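Local coordinates for Rev protein (Borrelia burgdorferi, PDB 5EQZ), which is a plasmid-encoded helical protein, probably a lipoprotein displayed on the cell surface, that belongs to the Borrelia Rev family and probably binds host fibronectin, at residues A[9-13]-A[52-57]; A[26-30]-A[74-78]; A[19-23]-A[38-42]; A[108-113]-A[129-134]. One frame throughout, in Å; residues are numbered along the deposited sequence.

Interaction 1: A[9-13]-A[52-57]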
loop_
_atom_site.group_PDB
_atom_site.type_symbol
_atom_site.label_atom_id
_atom_site.label_comp_id
_atom_site.label_asym_id
_atom_site.label_seq_id
_atom_site.Cartn_x
_atom_site.Cartn_y
_atom_site.Cartn_z
ATOM N N TYR A 9 20.470 -23.978 6.748
ATOM C CA TYR A 9 20.176 -22.674 6.149
ATOM C C TYR A 9 19.615 -21.697 7.191
ATOM O O TYR A 9 18.643 -20.976 6.946
ATOM C CB TYR A 9 19.215 -22.819 4.964
ATOM C CG TYR A 9 19.731 -23.743 3.880
ATOM C CD1 TYR A 9 20.570 -23.268 2.880
ATOM C CD2 TYR A 9 19.358 -25.076 3.842
ATOM C CE1 TYR A 9 21.046 -24.107 1.887
ATOM C CE2 TYR A 9 19.829 -25.922 2.851
ATOM C CZ TYR A 9 20.671 -25.436 1.876
ATOM O OH TYR A 9 21.136 -26.291 0.883
ATOM N N VAL A 10 20.239 -21.688 8.375
ATOM C CA VAL A 10 19.739 -20.862 9.475
ATOM C C VAL A 10 19.742 -19.387 9.089
ATOM O O VAL A 10 18.771 -18.654 9.334
ATOM C CB VAL A 10 20.572 -21.108 10.746
ATOM C CG1 VAL A 10 20.193 -20.101 11.826
ATOM C CG2 VAL A 10 20.373 -22.532 11.241
ATOM N N GLU A 11 20.838 -18.919 8.483
ATOM C CA GLU A 11 20.925 -17.486 8.201
ATOM C C GLU A 11 19.930 -17.081 7.124
ATOM O O GLU A 11 19.323 -16.003 7.205
ATOM C CB GLU A 11 22.351 -17.095 7.815
ATOM C CG GLU A 11 23.303 -17.111 9.015
ATOM C CD GLU A 11 22.694 -16.458 10.263
ATOM O OE1 GLU A 11 22.379 -15.244 10.208
ATOM O OE2 GLU A 11 22.520 -17.165 11.289
ATOM N N GLU A 12 19.718 -17.949 6.134
ATOM C CA GLU A 12 18.720 -17.676 5.110
ATOM C C GLU A 12 17.312 -17.671 5.694
ATOM O O GLU A 12 16.480 -16.842 5.311
ATOM C CB GLU A 12 18.825 -18.715 3.992
ATOM C CG GLU A 12 20.113 -18.644 3.168
ATOM C CD GLU A 12 21.295 -19.358 3.817
ATOM O OE1 GLU A 12 21.136 -19.940 4.914
ATOM O OE2 GLU A 12 22.396 -19.342 3.218
ATOM N N LYS A 13 17.015 -18.608 6.600
ATOM C CA LYS A 13 15.701 -18.613 7.233
ATOM C C LYS A 13 15.485 -17.373 8.082
ATOM O O LYS A 13 14.360 -16.868 8.148
ATOM C CB LYS A 13 15.519 -19.870 8.078
ATOM C CG LYS A 13 15.404 -21.142 7.237
ATOM C CD LYS A 13 15.468 -22.377 8.090
ATOM C CE LYS A 13 15.189 -23.630 7.264
ATOM N NZ LYS A 13 15.372 -24.870 8.070
ATOM N N ILE A 52 18.108 -23.906 -3.569
ATOM C CA ILE A 52 18.100 -24.576 -2.276
ATOM C C ILE A 52 16.837 -25.427 -2.186
ATOM O O ILE A 52 15.718 -24.909 -2.267
ATOM C CB ILE A 52 18.183 -23.555 -1.133
ATOM C CG1 ILE A 52 19.568 -22.900 -1.146
ATOM C CG2 ILE A 52 17.834 -24.209 0.204
ATOM C CD1 ILE A 52 19.630 -21.591 -0.450
ATOM N N GLY A 53 17.015 -26.733 -2.028
ATOM C CA GLY A 53 15.893 -27.640 -1.948
ATOM C C GLY A 53 15.311 -27.842 -0.566
ATOM O O GLY A 53 14.411 -28.674 -0.417
ATOM N N ASN A 54 15.791 -27.125 0.448
ATOM C CA ASN A 54 15.274 -27.296 1.800
ATOM C C ASN A 54 13.774 -27.019 1.812
ATOM O O ASN A 54 13.340 -25.895 1.531
ATOM C CB ASN A 54 16.007 -26.367 2.765
ATOM C CG ASN A 54 15.629 -26.610 4.218
ATOM O OD1 ASN A 54 14.695 -26.003 4.744
ATOM N ND2 ASN A 54 16.347 -27.519 4.871
ATOM N N ALA A 55 12.982 -28.059 2.100
ATOM C CA ALA A 55 11.528 -27.929 2.011
ATOM C C ALA A 55 11.013 -26.814 2.912
ATOM O O ALA A 55 10.120 -26.049 2.520
ATOM C CB ALA A 55 10.857 -29.252 2.374
ATOM N N GLU A 56 11.559 -26.713 4.127
ATOM C CA GLU A 56 11.113 -25.681 5.057
ATOM C C GLU A 56 11.437 -24.300 4.517
ATOM O O GLU A 56 10.617 -23.380 4.606
ATOM C CB GLU A 56 11.762 -25.877 6.431
ATOM C CG GLU A 56 11.347 -27.153 7.180
ATOM C CD GLU A 56 11.801 -28.446 6.504
ATOM O OE1 GLU A 56 12.956 -28.511 6.025
ATOM O OE2 GLU A 56 10.995 -29.404 6.461
ATOM N N LEU A 57 12.624 -24.143 3.931
ATOM C CA LEU A 57 13.003 -22.851 3.379
ATOM C C LEU A 57 12.103 -22.463 2.212
ATOM O O LEU A 57 11.687 -21.300 2.108
ATOM C CB LEU A 57 14.472 -22.876 2.955
ATOM C CG LEU A 57 15.014 -21.527 2.476
ATOM C CD1 LEU A 57 16.413 -21.305 2.974
ATOM C CD2 LEU A 57 14.974 -21.443 0.965
HETATM O O HOH W 1 18.819 -28.201 0.311
HETATM O O HOH W 2 14.766 -27.667 7.868
#
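With CG anti to its carbonyl carbon (chi1 -57°), Y9 swings its ring over the turn before helix 55-88. There I52 holds CG2 anti to its own backbone N and presents that methyl to the ring. I52 CG2 sits 3.6 Å from the centroid of the Y9 ring, 14° off the normal, in a CH-pi contact over one face. N54 CB touches the ring obliquely, 3.7 Å from Y9 CD2. L57 CD1 lies 3.8 Å from Y9 CB and 3.7 Å from E12 CB. L49 also packs on E12 and L57. The first turn of helix 10-24 packs on the N-capped start of helix 55-88, at one end of the elongated bundle.

N54 is the N-cap. Its OD1 accepts from L57 N at 2.9 Å, in the carbonyl plane and on a lone pair. The extended chain of K13 crosses N54 at about a right angle, K13 CE lying 3.5 Å from N54 OD1. K13 NZ bonds to O of H8, a tag residue, and to a water that donates to E56 OE1. Apolar packing thus carries this surface contact. Waters mediate its polar edge, at Y9 OH and between K13 and E56, without a direct salt bridge.

Interaction 2: A[26-30]-A[74-78]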
loop_
_atom_site.group_PDB
_atom_site.type_symbol
_atom_site.label_atom_id
_atom_site.label_comp_id
_atom_site.label_asym_id
_atom_site.label_seq_id
_atom_site.Cartn_x
_atom_site.Cartn_y
_atom_site.Cartn_z
ATOM N N LEU A 26 2.661 -4.318 7.166
ATOM C CA LEU A 26 2.074 -3.457 6.147
ATOM C C LEU A 26 0.595 -3.241 6.447
ATOM O O LEU A 26 -0.121 -4.170 6.843
ATOM C CB LEU A 26 2.241 -4.091 4.764
ATOM C CG LEU A 26 3.627 -4.054 4.120
ATOM C CD1 LEU A 26 3.678 -4.988 2.897
ATOM C CD2 LEU A 26 4.038 -2.645 3.744
ATOM N N VAL A 27 0.129 -2.002 6.265
ATOM C CA VAL A 27 -1.274 -1.666 6.422
ATOM C C VAL A 27 -1.684 -0.775 5.258
ATOM O O VAL A 27 -0.867 -0.411 4.410
ATOM C CB VAL A 27 -1.555 -0.989 7.779
ATOM C CG1 VAL A 27 -1.458 -2.022 8.896
ATOM C CG2 VAL A 27 -0.563 0.146 8.030
ATOM N N ASN A 28 -2.976 -0.430 5.200
ATOM C CA ASN A 28 -3.473 0.283 4.025
ATOM C C ASN A 28 -3.015 1.740 3.970
ATOM O O ASN A 28 -3.140 2.367 2.914
ATOM C CB ASN A 28 -5.004 0.217 3.963
ATOM C CG ASN A 28 -5.512 -1.158 3.594
ATOM O OD1 ASN A 28 -4.800 -1.950 2.976
ATOM N ND2 ASN A 28 -6.755 -1.451 3.970
ATOM N N ASP A 29 -2.500 2.310 5.055
ATOM C CA ASP A 29 -1.893 3.631 4.935
ATOM C C ASP A 29 -0.365 3.572 4.892
ATOM O O ASP A 29 0.286 4.614 4.924
ATOM C CB ASP A 29 -2.408 4.591 6.029
ATOM C CG ASP A 29 -1.886 4.284 7.432
ATOM O OD1 ASP A 29 -1.306 3.216 7.694
ATOM O OD2 ASP A 29 -2.061 5.157 8.299
ATOM N N SER A 30 0.222 2.382 4.754
ATOM C CA SER A 30 1.650 2.300 4.474
ATOM C C SER A 30 1.956 2.884 3.107
ATOM O O SER A 30 1.219 2.661 2.148
ATOM C CB SER A 30 2.122 0.841 4.518
ATOM O OG SER A 30 1.893 0.287 5.794
ATOM N N ALA A 74 -4.981 -5.864 -0.460
ATOM C CA ALA A 74 -5.731 -5.004 0.454
ATOM C C ALA A 74 -5.430 -3.531 0.208
ATOM O O ALA A 74 -6.347 -2.696 0.208
ATOM C CB ALA A 74 -5.419 -5.378 1.900
ATOM N N LYS A 75 -4.152 -3.190 -0.005
ATOM C CA LYS A 75 -3.784 -1.793 -0.228
ATOM C C LYS A 75 -4.430 -1.257 -1.497
ATOM O O LYS A 75 -5.032 -0.175 -1.494
ATOM C CB LYS A 75 -2.267 -1.652 -0.308
ATOM C CG LYS A 75 -1.776 -0.281 -0.754
ATOM C CD LYS A 75 -1.981 0.772 0.336
ATOM C CE LYS A 75 -1.271 2.082 -0.003
ATOM N NZ LYS A 75 -1.257 2.990 1.188
ATOM N N LEU A 76 -4.328 -2.013 -2.598
ATOM C CA LEU A 76 -4.900 -1.557 -3.863
ATOM C C LEU A 76 -6.417 -1.436 -3.787
ATOM O O LEU A 76 -7.002 -0.526 -4.387
ATOM C CB LEU A 76 -4.501 -2.507 -4.991
ATOM C CG LEU A 76 -3.046 -2.392 -5.444
ATOM C CD1 LEU A 76 -2.641 -3.619 -6.244
ATOM C CD2 LEU A 76 -2.863 -1.136 -6.282
ATOM N N ALA A 77 -7.084 -2.353 -3.080
ATOM C CA ALA A 77 -8.537 -2.241 -2.960
ATOM C C ALA A 77 -8.916 -1.024 -2.126
ATOM O O ALA A 77 -9.882 -0.308 -2.446
ATOM C CB ALA A 77 -9.119 -3.515 -2.351
ATOM N N ALA A 78 -8.162 -0.772 -1.056
ATOM C CA ALA A 78 -8.424 0.387 -0.212
ATOM C C ALA A 78 -8.238 1.676 -0.997
ATOM O O ALA A 78 -9.027 2.621 -0.850
ATOM C CB ALA A 78 -7.511 0.360 1.016
#
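K75 reaches from helix 55-88 into the type I beta turn V27 to S30, part of the loop that joins helix 10-24 to helix 32-48. Its side chain and that of N28 run in opposite directions. N28 reaches from the turn back to the helix and lies against A74 and A78, while K75 runs from the helix alongside the turn to its carbonyls. CG of K75 is anti to the backbone N, and the chain bends at chi2 (72°), then stays extended to NZ. The aliphatic part runs close to the turn, with K75 CD 3.2 Å from N28 O. The ammonium group bonds firmly to N28 O and S30 O and probably to V108 O, from the loop after helix 95-107. Backbone carbonyls thus surround the buried group and satisfy it.

N28 CB lies 3.9 Å from A78 CB, and A74 lies one helical turn earlier on the same side. F35 of helix 32-48 and L141 of helix 122-142 pack against K75. Within the turn, S30 N bonds to V27 O at 3.0 Å, and V27 N donates to S30 OG at 2.9 Å, nearly straight at 170°. K71, one turn before K75, donates to L26 O in the same loop. K75 NZ lies 2.6 Å from N28 O, well above that carbonyl plane, and 2.7 Å from S30 O, tilted 31° from its plane.

Interaction 3: A[19-23]-A[38-42]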
loop_
_atom_site.group_PDB
_atom_site.type_symbol
_atom_site.label_atom_id
_atom_site.label_comp_id
_atom_site.label_asym_id
_atom_site.label_seq_id
_atom_site.Cartn_x
_atom_site.Cartn_y
_atom_site.Cartn_z
ATOM N N LEU A 19 12.047 -10.331 6.978
ATOM C CA LEU A 19 11.252 -9.700 5.933
ATOM C C LEU A 19 9.773 -10.033 6.094
ATOM O O LEU A 19 8.912 -9.168 5.865
ATOM C CB LEU A 19 11.779 -10.125 4.564
ATOM C CG LEU A 19 11.248 -9.412 3.327
ATOM C CD1 LEU A 19 11.301 -7.893 3.508
ATOM C CD2 LEU A 19 12.079 -9.840 2.107
ATOM N N MET A 20 9.458 -11.267 6.512
ATOM C CA MET A 20 8.068 -11.646 6.741
ATOM C C MET A 20 7.435 -10.763 7.827
ATOM O O MET A 20 6.302 -10.288 7.677
ATOM C CB MET A 20 7.973 -13.126 7.150
ATOM C CG MET A 20 6.528 -13.543 7.527
ATOM S SD MET A 20 5.365 -13.531 6.134
ATOM C CE MET A 20 5.354 -15.206 5.634
ATOM N N GLU A 21 8.156 -10.529 8.930
ATOM C CA GLU A 21 7.593 -9.713 10.006
ATOM C C GLU A 21 7.323 -8.288 9.530
ATOM O O GLU A 21 6.302 -7.690 9.896
ATOM C CB GLU A 21 8.514 -9.689 11.231
ATOM C CG GLU A 21 8.783 -11.071 11.900
ATOM C CD GLU A 21 7.527 -11.749 12.423
ATOM O OE1 GLU A 21 6.446 -11.120 12.475
ATOM O OE2 GLU A 21 7.591 -12.953 12.775
ATOM N N ASP A 22 8.211 -7.747 8.692
ATOM C CA ASP A 22 7.993 -6.415 8.123
ATOM C C ASP A 22 6.788 -6.411 7.187
ATOM O O ASP A 22 5.972 -5.482 7.227
ATOM C CB ASP A 22 9.243 -5.940 7.376
ATOM C CG ASP A 22 10.369 -5.513 8.301
ATOM O OD1 ASP A 22 10.103 -5.049 9.424
ATOM O OD2 ASP A 22 11.535 -5.603 7.870
ATOM N N VAL A 23 6.660 -7.443 6.337
ATOM C CA VAL A 23 5.535 -7.537 5.407
ATOM C C VAL A 23 4.219 -7.650 6.164
ATOM O O VAL A 23 3.213 -7.026 5.792
ATOM C CB VAL A 23 5.744 -8.722 4.444
ATOM C CG1 VAL A 23 4.440 -9.114 3.727
ATOM C CG2 VAL A 23 6.833 -8.386 3.443
ATOM N N TYR A 38 9.666 -3.782 -0.163
ATOM C CA TYR A 38 9.543 -5.173 0.278
ATOM C C TYR A 38 9.395 -6.114 -0.908
ATOM O O TYR A 38 9.937 -7.227 -0.893
ATOM C CB TYR A 38 8.361 -5.342 1.229
ATOM C CG TYR A 38 8.500 -4.600 2.547
ATOM C CD1 TYR A 38 7.390 -4.383 3.347
ATOM C CD2 TYR A 38 9.729 -4.119 2.991
ATOM C CE1 TYR A 38 7.494 -3.705 4.551
ATOM C CE2 TYR A 38 9.843 -3.432 4.201
ATOM C CZ TYR A 38 8.712 -3.227 4.968
ATOM O OH TYR A 38 8.786 -2.556 6.167
ATOM N N LYS A 39 8.664 -5.695 -1.947
ATOM C CA LYS A 39 8.546 -6.537 -3.136
ATOM C C LYS A 39 9.910 -6.780 -3.756
ATOM O O LYS A 39 10.219 -7.904 -4.163
ATOM C CB LYS A 39 7.606 -5.908 -4.165
ATOM N N ASP A 40 10.748 -5.741 -3.823
ATOM C CA ASP A 40 12.075 -5.907 -4.410
ATOM C C ASP A 40 12.932 -6.845 -3.573
ATOM O O ASP A 40 13.634 -7.711 -4.118
ATOM C CB ASP A 40 12.764 -4.553 -4.573
ATOM C CG ASP A 40 12.178 -3.724 -5.709
ATOM O OD1 ASP A 40 12.416 -2.502 -5.727
ATOM O OD2 ASP A 40 11.480 -4.288 -6.580
ATOM N N LYS A 41 12.889 -6.694 -2.246
ATOM C CA LYS A 41 13.633 -7.602 -1.378
ATOM C C LYS A 41 13.107 -9.027 -1.473
ATOM O O LYS A 41 13.896 -9.987 -1.416
ATOM C CB LYS A 41 13.584 -7.106 0.068
ATOM C CG LYS A 41 14.389 -5.835 0.271
ATOM C CD LYS A 41 14.143 -5.238 1.630
ATOM C CE LYS A 41 14.933 -3.951 1.799
ATOM N NZ LYS A 41 14.670 -3.365 3.139
ATOM N N ILE A 42 11.794 -9.197 -1.632
ATOM C CA ILE A 42 11.261 -10.548 -1.791
ATOM C C ILE A 42 11.770 -11.171 -3.086
ATOM O O ILE A 42 12.184 -12.337 -3.104
ATOM C CB ILE A 42 9.723 -10.538 -1.728
ATOM C CG1 ILE A 42 9.253 -10.194 -0.313
ATOM C CG2 ILE A 42 9.162 -11.894 -2.159
ATOM C CD1 ILE A 42 7.756 -10.133 -0.187
HETATM O O HOH W 3 6.603 -2.863 7.674
#
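L19 and Y38 bury the most surface here, and V23 follows. L19 extends its two methyls to different partners on helix 32-48. CG is anti to the backbone N (chi1 -170°), which carries the branch toward the other helix. L19 CD2 lies 3.7 Å from K41 CB and equally close, 3.7 Å, to I42 CG1. L19 CD1 meets the Y38 ring obliquely, 4.1 Å from Y38 CD2.

The Y38 side chain slides past L19 and V23 in the opposite direction to theirs. V23 CG2 meets the Y38 ring at the other side carbon, Y38 CD1, at 4.0 Å. The same V23 methyl also packs on I42 CD1, so it touches both residues one helical turn apart. Further out, the ring reaches D22. D22 CB lies 3.6 Å from Y38 OH. The D22 carboxylate is turned nearly parallel to the ring plane, 9° apart, and the two side chains cross at about a right angle. A water in the plane of the ring, at its edge, lies 2.7 Å from Y38 OH and donates to D22 O at 2.7 Å. The phenol end is thus tied to the backbone of helix 10-24 through solvent.

I42 also packs on F68 of helix 55-88. The short segments run antiparallel at 153°, with their axes 11.0 Å apart. This is the side-chain packing of an up-down-up three-helix bundle, formed by helices 10-24, 32-48 and 55-88.

Interaction 4: A[108-113]-A[129-134]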
loop_
_atom_site.group_PDB
_atom_site.type_symbol
_atom_site.label_atom_id
_atom_site.label_comp_id
_atom_site.label_asym_id
_atom_site.label_seq_id
_atom_site.Cartn_x
_atom_site.Cartn_y
_atom_site.Cartn_z
ATOM N N VAL A 108 -5.817 6.078 3.441
ATOM C CA VAL A 108 -4.992 5.287 2.530
ATOM C C VAL A 108 -3.603 5.902 2.352
ATOM O O VAL A 108 -2.941 5.659 1.340
ATOM C CB VAL A 108 -5.690 5.041 1.181
ATOM C CG1 VAL A 108 -6.903 4.127 1.385
ATOM C CG2 VAL A 108 -6.109 6.353 0.490
ATOM N N GLY A 109 -3.152 6.683 3.331
ATOM C CA GLY A 109 -1.803 7.208 3.333
ATOM C C GLY A 109 -1.537 8.389 2.434
ATOM O O GLY A 109 -0.370 8.663 2.124
ATOM N N VAL A 110 -2.577 9.125 2.032
ATOM C CA VAL A 110 -2.463 10.259 1.125
ATOM C C VAL A 110 -2.838 11.520 1.902
ATOM O O VAL A 110 -3.926 11.596 2.486
ATOM C CB VAL A 110 -3.358 10.081 -0.109
ATOM C CG1 VAL A 110 -3.304 11.301 -0.986
ATOM C CG2 VAL A 110 -2.922 8.826 -0.910
ATOM N N THR A 111 -1.930 12.492 1.919
ATOM C CA THR A 111 -2.109 13.755 2.633
ATOM C C THR A 111 -2.558 14.829 1.650
ATOM O O THR A 111 -1.795 15.205 0.751
ATOM C CB THR A 111 -0.805 14.186 3.311
ATOM O OG1 THR A 111 -0.550 13.362 4.455
ATOM C CG2 THR A 111 -0.871 15.650 3.749
ATOM N N VAL A 112 -3.784 15.322 1.814
ATOM C CA VAL A 112 -4.225 16.482 1.045
ATOM C C VAL A 112 -4.463 17.626 2.023
ATOM O O VAL A 112 -4.823 17.384 3.187
ATOM C CB VAL A 112 -5.482 16.180 0.213
ATOM C CG1 VAL A 112 -5.215 15.066 -0.783
ATOM C CG2 VAL A 112 -6.655 15.828 1.107
ATOM N N PRO A 113 -4.241 18.876 1.623
ATOM C CA PRO A 113 -4.564 19.984 2.518
ATOM C C PRO A 113 -6.069 20.121 2.647
ATOM O O PRO A 113 -6.804 20.008 1.663
ATOM C CB PRO A 113 -3.945 21.198 1.820
ATOM C CG PRO A 113 -3.926 20.821 0.382
ATOM C CD PRO A 113 -3.608 19.346 0.377
ATOM N N ASN A 129 -7.081 16.861 -6.248
ATOM C CA ASN A 129 -5.758 16.580 -5.707
ATOM C C ASN A 129 -5.701 15.163 -5.141
ATOM O O ASN A 129 -4.776 14.398 -5.442
ATOM C CB ASN A 129 -5.407 17.619 -4.636
ATOM C CG ASN A 129 -3.997 17.447 -4.080
ATOM O OD1 ASN A 129 -3.184 16.703 -4.627
ATOM N ND2 ASN A 129 -3.711 18.129 -2.982
ATOM N N ALA A 130 -6.702 14.791 -4.337
ATOM C CA ALA A 130 -6.718 13.469 -3.714
ATOM C C ALA A 130 -6.729 12.361 -4.760
ATOM O O ALA A 130 -5.991 11.372 -4.635
ATOM C CB ALA A 130 -7.931 13.348 -2.788
ATOM N N VAL A 131 -7.542 12.513 -5.811
ATOM C CA VAL A 131 -7.626 11.458 -6.818
ATOM C C VAL A 131 -6.327 11.369 -7.612
ATOM O O VAL A 131 -5.889 10.276 -7.985
ATOM C CB VAL A 131 -8.844 11.680 -7.730
ATOM C CG1 VAL A 131 -8.723 10.846 -9.004
ATOM C CG2 VAL A 131 -10.122 11.324 -6.987
ATOM N N GLU A 132 -5.685 12.512 -7.881
ATOM C CA GLU A 132 -4.434 12.486 -8.634
ATOM C C GLU A 132 -3.338 11.782 -7.841
ATOM O O GLU A 132 -2.562 10.995 -8.406
ATOM C CB GLU A 132 -4.015 13.910 -9.022
ATOM N N GLN A 133 -3.289 12.010 -6.524
ATOM C CA GLN A 133 -2.304 11.320 -5.693
ATOM C C GLN A 133 -2.613 9.833 -5.570
ATOM O O GLN A 133 -1.702 8.997 -5.639
ATOM C CB GLN A 133 -2.242 11.958 -4.311
ATOM C CG GLN A 133 -1.605 13.316 -4.287
ATOM C CD GLN A 133 -1.188 13.696 -2.886
ATOM O OE1 GLN A 133 -0.360 13.027 -2.279
ATOM N NE2 GLN A 133 -1.788 14.750 -2.348
ATOM N N ILE A 134 -3.888 9.483 -5.378
ATOM C CA ILE A 134 -4.260 8.074 -5.263
ATOM C C ILE A 134 -3.937 7.333 -6.553
ATOM O O ILE A 134 -3.469 6.182 -6.532
ATOM C CB ILE A 134 -5.748 7.956 -4.883
ATOM C CG1 ILE A 134 -5.959 8.383 -3.428
ATOM C CG2 ILE A 134 -6.283 6.541 -5.120
ATOM C CD1 ILE A 134 -7.427 8.528 -3.042
HETATM O O HOH W 4 0.390 12.377 0.265
#
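V110 and V112 form the apolar centre against A130, I134 and the aliphatic part of Q133 on helix 122-142. They follow a Schellman motif that ends helix 95-107, with G109 as its C-prime residue at positive phi and V110 N bonded back to A105 O. The chain then continues in extended conformation along the side of helix 122-142. Its valines V110 and V112 point toward that helix, while T111 between them turns away.

V110 uses both branches. CG2 packs on I134 CG1 at 4.0 Å, the two side chains crossing at about a right angle. CG1 lies anti to the backbone N (chi1 176°) and runs along Q133, 3.6 Å from Q133 CB. V112 sends CG1 onto the small A130, 3.8 Å from A130 CB. V108 adds a looser contact through CG2 to I134 CD1. Behind this layer, V108 packs on A78 and A82 of helix 55-88, and A130 on I86 of that helix and I101 of helix 95-107. The loop therefore closes over a point where three helices meet.

Outward, P113 CD lies 3.6 Å from N129 ND2. Q133 extends beyond CG and places its amide between the loop and N129. One N-H of NE2 goes to T111 O at 3.1 Å, with the donor 45° above the carbonyl plane. The other makes a weak bond to N129 OD1. A water completes the grip that fixes the amide's rotation, donating to Q133 OE1 at 2.7 Å and accepting from T111 N at 2.9 Å.

The contacts are spread along an elongated helical fold. Interactions 1 and 2 both use helix 55-88, at centres about 30 Å apart. Interactions 1 and 3 share helix 10-24, with centres about 16 Å apart, and interaction 3 is nested in the chain loop that interaction 1 closes. Interactions 2 and 3 cross along the chain and touch through L26 and Y38. Interaction 4 comes last in sequence, on the other side of the chain's centre from interactions 1 and 3. It follows interaction 2 in series, centres about 14 Å apart, and touches it around V108. Interaction 2, about 4 Å from the chain's centre, thus connects the N-terminal helices with the C-terminal ones across the long helix 55-88.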